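Local coordinates for vacuolar protein sorting-associated protein 54 (Mus musculus, PDB 3N1E) that is a subunit of the Golgi-associated retrograde protein (GARP) complex and probably acts in retrograde transport from endosomes to the trans-Golgi network, at residues Tyr43-Pro48 with Asn109-Ala114; Arg55-Gln60 with Ala117-Asn122; Lys63-Ile68 with Met79-Ile84; Ser87-Leu92 with Asp133-Glu138. All blocks are in the same frame, centred on the assembly; numbering follows the deposited sequence. Where two conformers were deposited one is given.

Contact 1. Residues Tyr43-Pro48 with Asn109-Ala114; sequences YEVKAP and NGLVTA
The loop that joins helix 17-40 to helix 52-68 closes against an early turn of helix 107-124, where Val45 meets both Leu111 and Val112. Val45 divides its two methyls between the helix residues. CG1, anti to the backbone N (chi1 -179°), lies 3.6 Å from Leu111 CB and also touches Val112 CG2. The other methyl, CG2, approaches that same Val112 CG2 at 3.6 Å, and the two valine side chains cross at about a right angle. One Val112 methyl is thereby held against both branches of Val45. Leu111 reaches further along the loop with a branch for each of two neighbours: CD1 rests on the backbone at Lys46 CA, 3.9 Å away, while CD2 lies beside Ala47, 3.9 Å from Ala47 N and 4.1 Å from Ala47 CB. Leu111 thus packs on main-chain as well as side-chain atoms of the loop. In this all-helical C-terminal domain of Vps54 the contact sets an irregular connection against the bundle; between the two segments the packing is apolar, with no hydrogen bond, and polar ties of the loop go to Asp115 and Gln95. Tyr43 adds to the packing at one side, its OH 4.2 Å from Val112 CG2, but the polar pull on that hydroxyl comes from Asp115, one turn on from Leu111, which hydrogen-bonds to it through OD2. Tyr43 O takes a bond from Gln95 NE2 of helix 74-98, tying the start of the loop to a third part of the bundle. Beyond Ala47 a cis peptide bond leads into Pro48, and the chain leaves the helix surface.

Contact 2. Residues Arg55-Gln60 with Ala117-Asn122; sequences RNICKQ and AFYTGN
Helices 52-68 and 107-124 run side by side in the same direction here, their short axes 10.0 Å apart and inclined by just 9°, and the backbones are nearest at Cys58 and Tyr119, whose CA atoms are 6.3 Å apart. Cys58 points across this gap into a pocket made by Phe118, Tyr119 and Asn122. Its SG, anti to the carbonyl carbon (chi1 -67°), touches Phe118 CE2 at 3.6 Å and Tyr119 CA at 3.7 Å, close to the backbone of the other helix. Both rings meet the sulfur obliquely in sulfur-aromatic contacts, with SG 4.6 Å from the centroid of the Phe118 ring and further from that of Tyr119. Cys58 thus lies where the backbones are nearest, between two parallel helices of the Vps54 bundle that are not consecutive in the chain, since helix 74-98 intervenes. Asn122, one turn beyond Phe118, comes in beside Cys58 with its amide end, OD1 3.5 Å from Cys58 CB. That oxygen also lies near Cys58 O, but both are acceptors and no bond joins them; Cys58 O is instead bonded by Thr62 OG1. On the other flank Ile57 CG2 meets the edge of the Tyr119 ring at CE2, 4.2 Å away. The tyrosine continues inward: its hydroxyl bonds to Asn85 ND2 and its ring stacks on Tyr88, both on helix 74-98. Phe118 lies toward the outer side, its CE2 also near Arg55 CA and its ring on Pro50.

Contact 3. Residues Lys63-Ile68 with Met79-Ile84; sequences KMHEAI and MLFLRI
The Phe81 ring has the methyl of Met64 over one face, the CD1 of Ile68 at its edge near the ring plane, and His65 meeting it obliquely. Met64 CE is offset toward the rim; its spacing from Phe81 CZ is too short to be reliable, so the exact height of the methyl is doubtful. The His65 and Phe81 planes are inclined at 62°, with His65 CB 3.7 Å from Phe81 CZ and Phe81 CE2 at the edge of the imidazole. Met64 comes tip to tip with Phe81, its chain straight through SD and then bent at chi3 (87°), which turns CE in toward Leu80 CD2 and Ile84 CG1 as well. Ile68 and Leu80 also meet by their tips, Ile68 CG1 4.1 Å from Leu80 CD2. The imidazole is fixed from outside, its NE2 hydrogen-bonded to Lys127 O. These residues join the end of helix 52-68 to helix 74-98, the next in the chain, which runs back antiparallel at 155° in a helical hairpin; helix 17-40 covers Met64 and Ile84 through Leu28, Met32, Val29 and Phe36, and Leu129 and Leu132 pack on Phe81.

Contact 4. Residues Ser87-Leu92 with Asp133-Glu138; sequences SYKLHL and DLNMAE
Lys89 leaves its helix with CG anti to the carbonyl carbon (chi1 -71°), then bends at chi3 (-63°), which sets CE; the extended last torsion carries NZ to Leu134, Asn135 and Glu138. NZ makes three hydrogen bonds there. Leu134 O accepts at 2.9 Å, with a C=O...N angle of 146°. Asn135 O accepts at 3.2 Å, with NZ standing well above its carbonyl plane, while Glu138 N reaches the same oxygen from the opposite face at 3.3 Å. The third bond is a salt bridge of 2.7 Å from NZ to Glu138 OE1, on the anti side of the carboxylate, and the two side chains cross at about a right angle. A lysine charge gripped by two successive carbonyls and a carboxylate probably polarises those peptides toward it. Asn135 has a backbone conformation of the left-handed helical region, and just after it the chain enters a short 3-10 turn; the carbonyls of Leu134 and Asn135 lie near the ammonium, and the extended Glu138 side chain adds OE1. In the fold this clasps the tail that follows helix 107-124 onto helix 74-98 of the bundle, by polar bonds at the charged end and apolar packing nearer the helix. Met136 lies against the aliphatic part of Lys89 and the edge of the Tyr88 ring; it has two conformers and its closest carbon contact is too short, so the exact spacing is doubtful. Met136 also touches Tyr119 of helix 107-124, and Leu134 packs on Thr120 and Gln124 of that helix.

The four contacts are spread along the helical bundle of the Vps54 C-terminal domain, with contacts 1 and 3 about 25 Å apart between centres. Contacts 2 and 3 share helix 52-68, contacts 1 and 2 share helix 107-124, and contacts 3 and 4 share helix 74-98. Along the chain the first partners come in order, 43-48, 55-60 and 63-68, before 79-84, so contact 3 lies within the spans of contacts 1 and 2, while contact 4 follows contact 3 in series and crosses the other two. Contact 2 meets contact 4 about 13 Å away, centre to centre, through Tyr119, Tyr88 and Met136; Tyr43 touches Leu92 between contacts 1 and 4. Contact 4 ties the C-terminal tail, and contact 1 the 43-48 loop, to the same bundle.

Contact 1. Residues Tyr43-Pro48 with Asn109-Ala114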
loop_
_atom_site.group_PDB
_atom_site.type_symbol
_atom_site.label_atom_id
_atom_site.label_comp_id
_atom_site.label_asym_id
_atom_site.label_seq_id
_atom_site.Cartn_x
_atom_site.Cartn_y
_atom_site.Cartn_z
ATOM N N TYR A 43 3.849 14.650 -8.794
ATOM C CA TYR A 43 5.161 14.001 -8.814
ATOM C C TYR A 43 5.926 14.367 -10.070
ATOM O O TYR A 43 5.386 14.292 -11.167
ATOM C CB TYR A 43 4.934 12.490 -8.757
ATOM C CG TYR A 43 6.144 11.598 -8.901
ATOM C CD1 TYR A 43 7.264 11.749 -8.084
ATOM C CD2 TYR A 43 6.145 10.572 -9.838
ATOM C CE1 TYR A 43 8.366 10.885 -8.216
ATOM C CE2 TYR A 43 7.244 9.709 -9.977
ATOM C CZ TYR A 43 8.348 9.879 -9.157
ATOM O OH TYR A 43 9.415 9.013 -9.295
ATOM N N GLU A 44 7.182 14.773 -9.907
ATOM C CA GLU A 44 8.040 14.981 -11.068
ATOM C C GLU A 44 9.241 14.045 -10.954
ATOM O O GLU A 44 9.761 13.816 -9.859
ATOM C CB GLU A 44 8.467 16.446 -11.217
ATOM C CG GLU A 44 7.292 17.391 -11.539
ATOM C CD GLU A 44 6.573 17.086 -12.857
ATOM O OE1 GLU A 44 7.220 17.065 -13.940
ATOM O OE2 GLU A 44 5.337 16.893 -12.807
ATOM N N VAL A 45 9.648 13.490 -12.090
ATOM C CA VAL A 45 10.719 12.509 -12.081
ATOM C C VAL A 45 12.070 13.234 -12.146
ATOM O O VAL A 45 12.411 13.813 -13.180
ATOM C CB VAL A 45 10.526 11.509 -13.227
ATOM C CG1 VAL A 45 11.662 10.426 -13.221
ATOM C CG2 VAL A 45 9.164 10.830 -13.078
ATOM N N LYS A 46 12.806 13.201 -11.037
ATOM C CA LYS A 46 14.160 13.780 -10.970
ATOM C C LYS A 46 14.917 13.216 -9.772
ATOM O O LYS A 46 14.315 12.695 -8.817
ATOM C CB LYS A 46 14.076 15.302 -10.888
ATOM C CG LYS A 46 13.366 15.771 -9.635
ATOM C CD LYS A 46 13.307 17.289 -9.570
ATOM C CE LYS A 46 13.042 17.763 -8.147
ATOM N NZ LYS A 46 11.592 17.884 -7.828
ATOM N N ALA A 47 16.241 13.344 -9.821
ATOM C CA ALA A 47 17.083 13.042 -8.682
ATOM C C ALA A 47 17.020 14.204 -7.689
ATOM O O ALA A 47 16.774 15.339 -8.094
ATOM C CB ALA A 47 18.511 12.801 -9.162
ATOM N N PRO A 48 17.288 13.939 -6.402
ATOM C CA PRO A 48 17.733 12.649 -5.860
ATOM C C PRO A 48 16.588 11.703 -5.498
ATOM O O PRO A 48 15.440 12.127 -5.431
ATOM C CB PRO A 48 18.480 13.060 -4.592
ATOM C CG PRO A 48 17.678 14.243 -4.105
ATOM C CD PRO A 48 17.253 14.984 -5.354
ATOM N N ASN A 109 13.104 6.577 -17.082
ATOM C CA ASN A 109 12.643 5.257 -16.632
ATOM C C ASN A 109 13.489 4.783 -15.405
ATOM O O ASN A 109 12.940 4.333 -14.397
ATOM C CB ASN A 109 12.772 4.289 -17.821
ATOM C CG ASN A 109 12.421 2.844 -17.487
ATOM O OD1 ASN A 109 12.973 1.940 -18.085
ATOM N ND2 ASN A 109 11.476 2.622 -16.575
ATOM N N GLY A 110 14.805 4.996 -15.480
ATOM C CA GLY A 110 15.738 4.552 -14.424
ATOM C C GLY A 110 15.428 5.224 -13.099
ATOM O O GLY A 110 15.456 4.603 -12.036
ATOM N N LEU A 111 15.057 6.499 -13.159
ATOM C CA LEU A 111 14.778 7.221 -11.914
ATOM C C LEU A 111 13.509 6.720 -11.269
ATOM O O LEU A 111 13.434 6.583 -10.054
ATOM C CB LEU A 111 14.652 8.721 -12.188
ATOM C CG LEU A 111 15.966 9.470 -12.405
ATOM C CD1 LEU A 111 15.695 10.853 -13.040
ATOM C CD2 LEU A 111 16.769 9.653 -11.094
ATOM N N VAL A 112 12.496 6.434 -12.085
ATOM C CA VAL A 112 11.276 5.885 -11.526
ATOM C C VAL A 112 11.552 4.493 -10.929
ATOM O O VAL A 112 11.113 4.196 -9.828
ATOM C CB VAL A 112 10.176 5.833 -12.575
ATOM C CG1 VAL A 112 8.933 5.165 -11.994
ATOM C CG2 VAL A 112 9.858 7.257 -13.047
ATOM N N THR A 113 12.292 3.662 -11.665
ATOM C CA THR A 113 12.674 2.319 -11.161
ATOM C C THR A 113 13.341 2.431 -9.783
ATOM O O THR A 113 13.064 1.641 -8.874
ATOM C CB THR A 113 13.547 1.602 -12.160
ATOM O OG1 THR A 113 12.751 1.407 -13.348
ATOM C CG2 THR A 113 14.009 0.212 -11.617
ATOM N N ALA A 114 14.196 3.443 -9.645
ATOM C CA ALA A 114 14.912 3.691 -8.385
ATOM C C ALA A 114 13.947 4.120 -7.248
ATOM O O ALA A 114 14.025 3.635 -6.105
ATOM C CB ALA A 114 15.983 4.779 -8.614
#

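Contact 2. Residues Arg55-Gln60 with Ala117-Asn122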
loop_
_atom_site.group_PDB
_atom_site.type_symbol
_atom_site.label_atom_id
_atom_site.label_comp_id
_atom_site.label_asym_id
_atom_site.label_seq_id
_atom_site.Cartn_x
_atom_site.Cartn_y
_atom_site.Cartn_z
ATOM N N ARG A 55 9.313 9.829 -0.325
ATOM C CA ARG A 55 9.627 9.840 1.114
ATOM C C ARG A 55 8.357 10.003 1.947
ATOM O O ARG A 55 8.174 9.333 2.963
ATOM C CB ARG A 55 10.633 10.948 1.480
ATOM C CG ARG A 55 11.998 10.732 0.879
ATOM C CD ARG A 55 13.068 11.651 1.523
ATOM N NE ARG A 55 12.757 13.086 1.465
ATOM C CZ ARG A 55 13.098 13.941 0.485
ATOM N NH1 ARG A 55 13.699 13.550 -0.643
ATOM N NH2 ARG A 55 12.806 15.227 0.629
ATOM N N ASN A 56 7.480 10.890 1.482
ATOM C CA ASN A 56 6.245 11.156 2.204
ATOM C C ASN A 56 5.298 9.977 2.156
ATOM O O ASN A 56 4.773 9.580 3.198
ATOM C CB ASN A 56 5.588 12.419 1.670
ATOM C CG ASN A 56 6.259 13.646 2.178
ATOM O OD1 ASN A 56 6.490 13.782 3.386
ATOM N ND2 ASN A 56 6.593 14.558 1.272
ATOM N N ILE A 57 5.109 9.388 0.972
ATOM C CA ILE A 57 4.284 8.183 0.820
ATOM C C ILE A 57 4.803 7.100 1.782
ATOM O O ILE A 57 4.054 6.524 2.581
ATOM C CB ILE A 57 4.320 7.662 -0.637
ATOM C CG1 ILE A 57 3.514 8.604 -1.548
ATOM C CG2 ILE A 57 3.768 6.210 -0.726
ATOM C CD1 ILE A 57 3.734 8.392 -3.047
ATOM N N CYS A 58 6.101 6.848 1.736
ATOM C CA CYS A 58 6.645 5.764 2.561
ATOM C C CYS A 58 6.563 6.057 4.053
ATOM O O CYS A 58 6.305 5.134 4.833
ATOM C CB CYS A 58 8.074 5.411 2.142
ATOM S SG CYS A 58 8.092 4.679 0.473
ATOM N N LYS A 59 6.760 7.318 4.454
ATOM C CA LYS A 59 6.607 7.669 5.858
ATOM C C LYS A 59 5.174 7.382 6.332
ATOM O O LYS A 59 4.989 6.812 7.411
ATOM C CB LYS A 59 6.967 9.140 6.115
ATOM C CG LYS A 59 7.016 9.495 7.592
ATOM C CD LYS A 59 7.743 10.821 7.854
ATOM C CE LYS A 59 8.433 10.772 9.227
ATOM N NZ LYS A 59 8.266 11.985 10.094
ATOM N N GLN A 60 4.176 7.752 5.525
ATOM C CA GLN A 60 2.769 7.516 5.936
ATOM C C GLN A 60 2.387 6.049 5.951
ATOM O O GLN A 60 1.622 5.624 6.819
ATOM C CB GLN A 60 1.771 8.377 5.147
ATOM C CG GLN A 60 2.044 9.862 5.235
ATOM C CD GLN A 60 2.251 10.370 6.658
ATOM O OE1 GLN A 60 1.471 10.073 7.543
ATOM N NE2 GLN A 60 3.342 11.085 6.875
ATOM N N ALA A 117 12.002 1.213 -6.238
ATOM C CA ALA A 117 12.818 0.334 -5.368
ATOM C C ALA A 117 12.842 0.806 -3.912
ATOM O O ALA A 117 12.846 -0.017 -2.993
ATOM C CB ALA A 117 14.230 0.198 -5.894
ATOM N N PHE A 118 12.885 2.123 -3.689
ATOM C CA PHE A 118 12.756 2.654 -2.318
ATOM C C PHE A 118 11.386 2.277 -1.693
ATOM O O PHE A 118 11.308 1.780 -0.572
ATOM C CB PHE A 118 12.996 4.163 -2.306
ATOM C CG PHE A 118 12.801 4.788 -0.958
ATOM C CD1 PHE A 118 13.801 4.683 -0.003
ATOM C CD2 PHE A 118 11.623 5.459 -0.647
ATOM C CE1 PHE A 118 13.638 5.252 1.277
ATOM C CE2 PHE A 118 11.447 6.057 0.637
ATOM C CZ PHE A 118 12.458 5.956 1.577
ATOM N N TYR A 119 10.317 2.486 -2.457
ATOM C CA TYR A 119 8.962 2.134 -2.028
ATOM C C TYR A 119 8.837 0.663 -1.670
ATOM O O TYR A 119 8.292 0.315 -0.627
ATOM C CB TYR A 119 7.963 2.477 -3.151
ATOM C CG TYR A 119 6.546 1.966 -2.922
ATOM C CD1 TYR A 119 6.169 0.711 -3.371
ATOM C CD2 TYR A 119 5.605 2.738 -2.213
ATOM C CE1 TYR A 119 4.883 0.230 -3.152
ATOM C CE2 TYR A 119 4.313 2.250 -1.993
ATOM C CZ TYR A 119 3.974 1.016 -2.490
ATOM O OH TYR A 119 2.725 0.495 -2.313
ATOM N N THR A 120 9.299 -0.206 -2.553
ATOM C CA THR A 120 9.184 -1.657 -2.354
ATOM C C THR A 120 9.982 -2.127 -1.130
ATOM O O THR A 120 9.505 -2.959 -0.330
ATOM C CB THR A 120 9.662 -2.403 -3.615
ATOM O OG1 THR A 120 8.868 -2.005 -4.749
ATOM C CG2 THR A 120 9.536 -3.874 -3.435
ATOM N N GLY A 121 11.204 -1.612 -1.021
ATOM C CA GLY A 121 12.095 -1.915 0.098
ATOM C C GLY A 121 11.458 -1.511 1.416
ATOM O O GLY A 121 11.425 -2.302 2.385
ATOM N N ASN A 122 10.958 -0.272 1.469
ATOM C CA ASN A 122 10.265 0.203 2.638
ATOM C C ASN A 122 9.099 -0.723 3.017
ATOM O O ASN A 122 8.945 -1.069 4.205
ATOM C CB ASN A 122 9.707 1.611 2.366
ATOM C CG ASN A 122 9.012 2.175 3.563
ATOM O OD1 ASN A 122 7.774 2.265 3.616
ATOM N ND2 ASN A 122 9.798 2.514 4.569
#

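Contact 3. Residues Lys63-Ile68 with Met79-Ile84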
loop_
_atom_site.group_PDB
_atom_site.type_symbol
_atom_site.label_atom_id
_atom_site.label_comp_id
_atom_site.label_asym_id
_atom_site.label_seq_id
_atom_site.Cartn_x
_atom_site.Cartn_y
_atom_site.Cartn_z
ATOM N N LYS A 63 3.818 4.798 9.158
ATOM C CA LYS A 63 3.039 5.247 10.307
ATOM C C LYS A 63 1.723 4.470 10.380
ATOM O O LYS A 63 1.252 4.149 11.475
ATOM C CB LYS A 63 2.766 6.754 10.240
ATOM C CG LYS A 63 3.955 7.623 10.548
ATOM C CD LYS A 63 4.283 7.682 12.034
ATOM C CE LYS A 63 5.373 8.728 12.292
ATOM N NZ LYS A 63 6.309 8.289 13.373
ATOM N N MET A 64 1.146 4.178 9.216
ATOM C CA MET A 64 -0.101 3.409 9.157
ATOM C C MET A 64 0.137 2.010 9.724
ATOM O O MET A 64 -0.662 1.510 10.525
ATOM C CB MET A 64 -0.608 3.283 7.731
ATOM C CG MET A 64 -1.930 2.545 7.681
ATOM S SD MET A 64 -2.503 2.338 6.023
ATOM C CE MET A 64 -1.705 0.831 5.502
ATOM N N HIS A 65 1.261 1.406 9.350
ATOM C CA HIS A 65 1.579 0.056 9.800
ATOM C C HIS A 65 1.747 0.059 11.325
ATOM O O HIS A 65 1.240 -0.836 12.013
ATOM C CB HIS A 65 2.864 -0.421 9.117
ATOM C CG HIS A 65 3.265 -1.816 9.472
ATOM N ND1 HIS A 65 4.073 -2.106 10.555
ATOM C CD2 HIS A 65 2.973 -3.004 8.893
ATOM C CE1 HIS A 65 4.259 -3.413 10.625
ATOM N NE2 HIS A 65 3.604 -3.979 9.628
ATOM N N GLU A 66 2.428 1.086 11.841
ATOM C CA GLU A 66 2.630 1.211 13.294
ATOM C C GLU A 66 1.306 1.365 14.040
ATOM O O GLU A 66 1.122 0.798 15.139
ATOM C CB GLU A 66 3.574 2.381 13.602
ATOM C CG GLU A 66 5.028 2.062 13.286
ATOM C CD GLU A 66 5.928 3.292 13.221
ATOM O OE1 GLU A 66 5.440 4.419 13.474
ATOM O OE2 GLU A 66 7.130 3.126 12.923
ATOM N N ALA A 67 0.380 2.110 13.438
ATOM C CA ALA A 67 -0.915 2.380 14.053
ATOM C C ALA A 67 -1.818 1.131 14.133
ATOM O O ALA A 67 -2.602 1.007 15.083
ATOM C CB ALA A 67 -1.628 3.500 13.296
ATOM N N ILE A 68 -1.749 0.247 13.135
ATOM C CA ILE A 68 -2.701 -0.895 13.052
ATOM C C ILE A 68 -2.117 -2.259 13.406
ATOM O O ILE A 68 -2.836 -3.271 13.434
ATOM C CB ILE A 68 -3.475 -0.986 11.688
ATOM C CG1 ILE A 68 -2.547 -1.064 10.459
ATOM C CG2 ILE A 68 -4.351 0.217 11.510
ATOM C CD1 ILE A 68 -1.732 -2.310 10.280
ATOM N N MET A 79 -3.565 -8.145 3.704
ATOM C CA MET A 79 -4.626 -7.802 2.736
ATOM C C MET A 79 -4.804 -6.287 2.609
ATOM O O MET A 79 -5.026 -5.778 1.497
ATOM C CB MET A 79 -5.971 -8.473 3.095
ATOM C CG MET A 79 -5.992 -9.989 3.112
ATOM S SD MET A 79 -5.553 -10.788 1.565
ATOM C CE MET A 79 -3.810 -11.131 1.814
ATOM N N LEU A 80 -4.709 -5.569 3.741
ATOM C CA LEU A 80 -4.827 -4.121 3.741
ATOM C C LEU A 80 -3.728 -3.514 2.882
ATOM O O LEU A 80 -4.002 -2.645 2.045
ATOM C CB LEU A 80 -4.740 -3.571 5.164
ATOM C CG LEU A 80 -4.608 -2.071 5.331
ATOM C CD1 LEU A 80 -5.832 -1.328 4.803
ATOM C CD2 LEU A 80 -4.337 -1.718 6.809
ATOM N N PHE A 81 -2.504 -3.984 3.086
ATOM C CA PHE A 81 -1.383 -3.445 2.327
ATOM C C PHE A 81 -1.433 -3.783 0.858
ATOM O O PHE A 81 -0.981 -2.981 0.049
ATOM C CB PHE A 81 -0.017 -3.759 2.982
ATOM C CG PHE A 81 0.369 -2.737 4.003
ATOM C CD1 PHE A 81 1.158 -1.627 3.651
ATOM C CD2 PHE A 81 -0.124 -2.831 5.295
ATOM C CE1 PHE A 81 1.481 -0.641 4.610
ATOM C CE2 PHE A 81 0.184 -1.856 6.249
ATOM C CZ PHE A 81 0.995 -0.766 5.906
ATOM N N LEU A 82 -2.017 -4.932 0.498
ATOM C CA LEU A 82 -2.237 -5.214 -0.929
ATOM C C LEU A 82 -3.210 -4.221 -1.566
ATOM O O LEU A 82 -2.986 -3.800 -2.690
ATOM C CB LEU A 82 -2.694 -6.662 -1.161
ATOM C CG LEU A 82 -1.575 -7.649 -0.868
ATOM C CD1 LEU A 82 -2.218 -9.036 -0.800
ATOM C CD2 LEU A 82 -0.446 -7.640 -1.952
ATOM N N ARG A 83 -4.252 -3.821 -0.833
ATOM C CA ARG A 83 -5.200 -2.808 -1.322
ATOM C C ARG A 83 -4.576 -1.420 -1.421
ATOM O O ARG A 83 -4.826 -0.673 -2.377
ATOM C CB ARG A 83 -6.473 -2.744 -0.444
ATOM C CG ARG A 83 -7.218 -4.064 -0.408
ATOM C CD ARG A 83 -8.624 -3.977 0.218
ATOM N NE ARG A 83 -9.428 -5.048 -0.405
ATOM C CZ ARG A 83 -10.656 -5.414 -0.047
ATOM N NH1 ARG A 83 -11.280 -4.814 0.968
ATOM N NH2 ARG A 83 -11.259 -6.408 -0.700
ATOM N N ILE A 84 -3.816 -1.053 -0.407
ATOM C CA ILE A 84 -3.088 0.215 -0.407
ATOM C C ILE A 84 -2.133 0.217 -1.609
ATOM O O ILE A 84 -2.084 1.181 -2.369
ATOM C CB ILE A 84 -2.249 0.402 0.891
ATOM C CG1 ILE A 84 -3.128 0.533 2.151
ATOM C CG2 ILE A 84 -1.306 1.595 0.763
ATOM C CD1 ILE A 84 -4.304 1.395 2.040
#

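Contact 4. Residues Ser87-Leu92 with Asp133-Glu138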
loop_
_atom_site.group_PDB
_atom_site.type_symbol
_atom_site.label_atom_id
_atom_site.label_comp_id
_atom_site.label_asym_id
_atom_site.label_seq_id
_atom_site.Cartn_x
_atom_site.Cartn_y
_atom_site.Cartn_z
ATOM N N SER A 87 -3.904 0.886 -4.890
ATOM C CA SER A 87 -4.190 2.306 -5.034
ATOM C C SER A 87 -2.949 3.107 -5.436
ATOM O O SER A 87 -3.013 3.943 -6.325
ATOM C CB SER A 87 -4.758 2.867 -3.715
ATOM O OG SER A 87 -4.859 4.286 -3.783
ATOM N N TYR A 88 -1.829 2.854 -4.759
ATOM C CA TYR A 88 -0.582 3.491 -5.103
ATOM C C TYR A 88 -0.233 3.283 -6.595
ATOM O O TYR A 88 0.084 4.242 -7.311
ATOM C CB TYR A 88 0.525 2.954 -4.186
ATOM C CG TYR A 88 1.916 3.319 -4.623
ATOM C CD1 TYR A 88 2.692 2.404 -5.319
ATOM C CD2 TYR A 88 2.442 4.576 -4.353
ATOM C CE1 TYR A 88 3.995 2.744 -5.733
ATOM C CE2 TYR A 88 3.731 4.914 -4.745
ATOM C CZ TYR A 88 4.481 4.002 -5.435
ATOM O OH TYR A 88 5.765 4.338 -5.821
ATOM N N LYS A 89 -0.310 2.045 -7.055
ATOM C CA LYS A 89 0.034 1.710 -8.432
ATOM C C LYS A 89 -0.900 2.419 -9.402
ATOM O O LYS A 89 -0.449 2.883 -10.436
ATOM C CB LYS A 89 -0.016 0.204 -8.684
ATOM C CG LYS A 89 1.139 -0.527 -7.996
ATOM C CD LYS A 89 1.229 -2.001 -8.412
ATOM C CE LYS A 89 0.005 -2.763 -8.012
ATOM N NZ LYS A 89 0.131 -4.157 -8.568
ATOM N N LEU A 90 -2.186 2.518 -9.060
ATOM C CA LEU A 90 -3.134 3.162 -9.994
ATOM C C LEU A 90 -2.757 4.631 -10.174
ATOM O O LEU A 90 -2.727 5.147 -11.308
ATOM C CB LEU A 90 -4.599 2.967 -9.509
ATOM C CG LEU A 90 -5.721 3.660 -10.289
ATOM C CD1 LEU A 90 -7.013 2.817 -10.208
ATOM C CD2 LEU A 90 -5.943 5.073 -9.749
ATOM N N HIS A 91 -2.472 5.316 -9.059
ATOM C CA HIS A 91 -2.141 6.729 -9.124
ATOM C C HIS A 91 -0.773 6.975 -9.750
ATOM O O HIS A 91 -0.599 7.957 -10.486
ATOM C CB HIS A 91 -2.277 7.371 -7.748
ATOM C CG HIS A 91 -3.699 7.430 -7.285
ATOM N ND1 HIS A 91 -4.631 8.257 -7.878
ATOM C CD2 HIS A 91 -4.349 6.755 -6.310
ATOM C CE1 HIS A 91 -5.802 8.079 -7.288
ATOM N NE2 HIS A 91 -5.655 7.179 -6.328
ATOM N N LEU A 92 0.181 6.071 -9.479
ATOM C CA LEU A 92 1.516 6.211 -10.071
ATOM C C LEU A 92 1.423 5.968 -11.584
ATOM O O LEU A 92 2.000 6.730 -12.362
ATOM C CB LEU A 92 2.526 5.248 -9.419
ATOM C CG LEU A 92 3.943 5.267 -10.031
ATOM C CD1 LEU A 92 4.588 6.662 -10.061
ATOM C CD2 LEU A 92 4.822 4.358 -9.186
ATOM N N ASP A 133 3.269 -9.979 -2.788
ATOM C CA ASP A 133 3.461 -9.958 -4.245
ATOM C C ASP A 133 2.889 -8.625 -4.739
ATOM O O ASP A 133 1.680 -8.473 -4.940
ATOM C CB ASP A 133 2.678 -11.116 -4.858
ATOM C CG ASP A 133 2.784 -11.177 -6.360
ATOM O OD1 ASP A 133 3.449 -10.301 -6.979
ATOM O OD2 ASP A 133 2.182 -12.130 -6.921
ATOM N N LEU A 134 3.782 -7.658 -4.917
ATOM C CA LEU A 134 3.359 -6.294 -5.230
ATOM C C LEU A 134 3.093 -6.037 -6.700
ATOM O O LEU A 134 2.412 -5.061 -7.055
ATOM C CB LEU A 134 4.426 -5.312 -4.724
ATOM C CG LEU A 134 4.710 -5.387 -3.216
ATOM C CD1 LEU A 134 5.840 -4.379 -2.905
ATOM C CD2 LEU A 134 3.443 -5.092 -2.374
ATOM N N ASN A 135 3.663 -6.893 -7.553
ATOM C CA ASN A 135 3.515 -6.784 -9.022
ATOM C C ASN A 135 3.722 -5.364 -9.500
ATOM O O ASN A 135 2.832 -4.772 -10.122
ATOM C CB ASN A 135 2.137 -7.293 -9.459
ATOM C CG ASN A 135 1.963 -7.374 -10.994
ATOM O OD1 ASN A 135 0.833 -7.472 -11.476
ATOM N ND2 ASN A 135 3.065 -7.308 -11.744
ATOM N N MET A 136 4.885 -4.807 -9.176
ATOM C CA MET A 136 5.123 -3.417 -9.501
ATOM C C MET A 136 5.256 -3.167 -11.006
ATOM O O MET A 136 5.036 -2.040 -11.468
ATOM C CB MET A 136 6.337 -2.908 -8.751
ATOM C CG MET A 136 5.992 -1.770 -7.868
ATOM S SD MET A 136 4.763 -2.057 -6.546
ATOM C CE MET A 136 4.393 -0.335 -6.401
ATOM N N ALA A 137 5.601 -4.214 -11.761
ATOM C CA ALA A 137 5.714 -4.108 -13.237
ATOM C C ALA A 137 4.419 -3.623 -13.910
ATOM O O ALA A 137 4.464 -3.068 -15.009
ATOM C CB ALA A 137 6.160 -5.441 -13.838
ATOM N N GLU A 138 3.281 -3.822 -13.243
ATOM C CA GLU A 138 1.977 -3.312 -13.680
ATOM C C GLU A 138 1.956 -1.805 -13.991
ATOM O O GLU A 138 1.178 -1.347 -14.821
ATOM C CB GLU A 138 0.911 -3.683 -12.632
ATOM C CG GLU A 138 -0.436 -2.989 -12.769
ATOM C CD GLU A 138 -1.529 -3.640 -11.938
ATOM O OE1 GLU A 138 -1.224 -4.223 -10.873
ATOM O OE2 GLU A 138 -2.706 -3.577 -12.376
#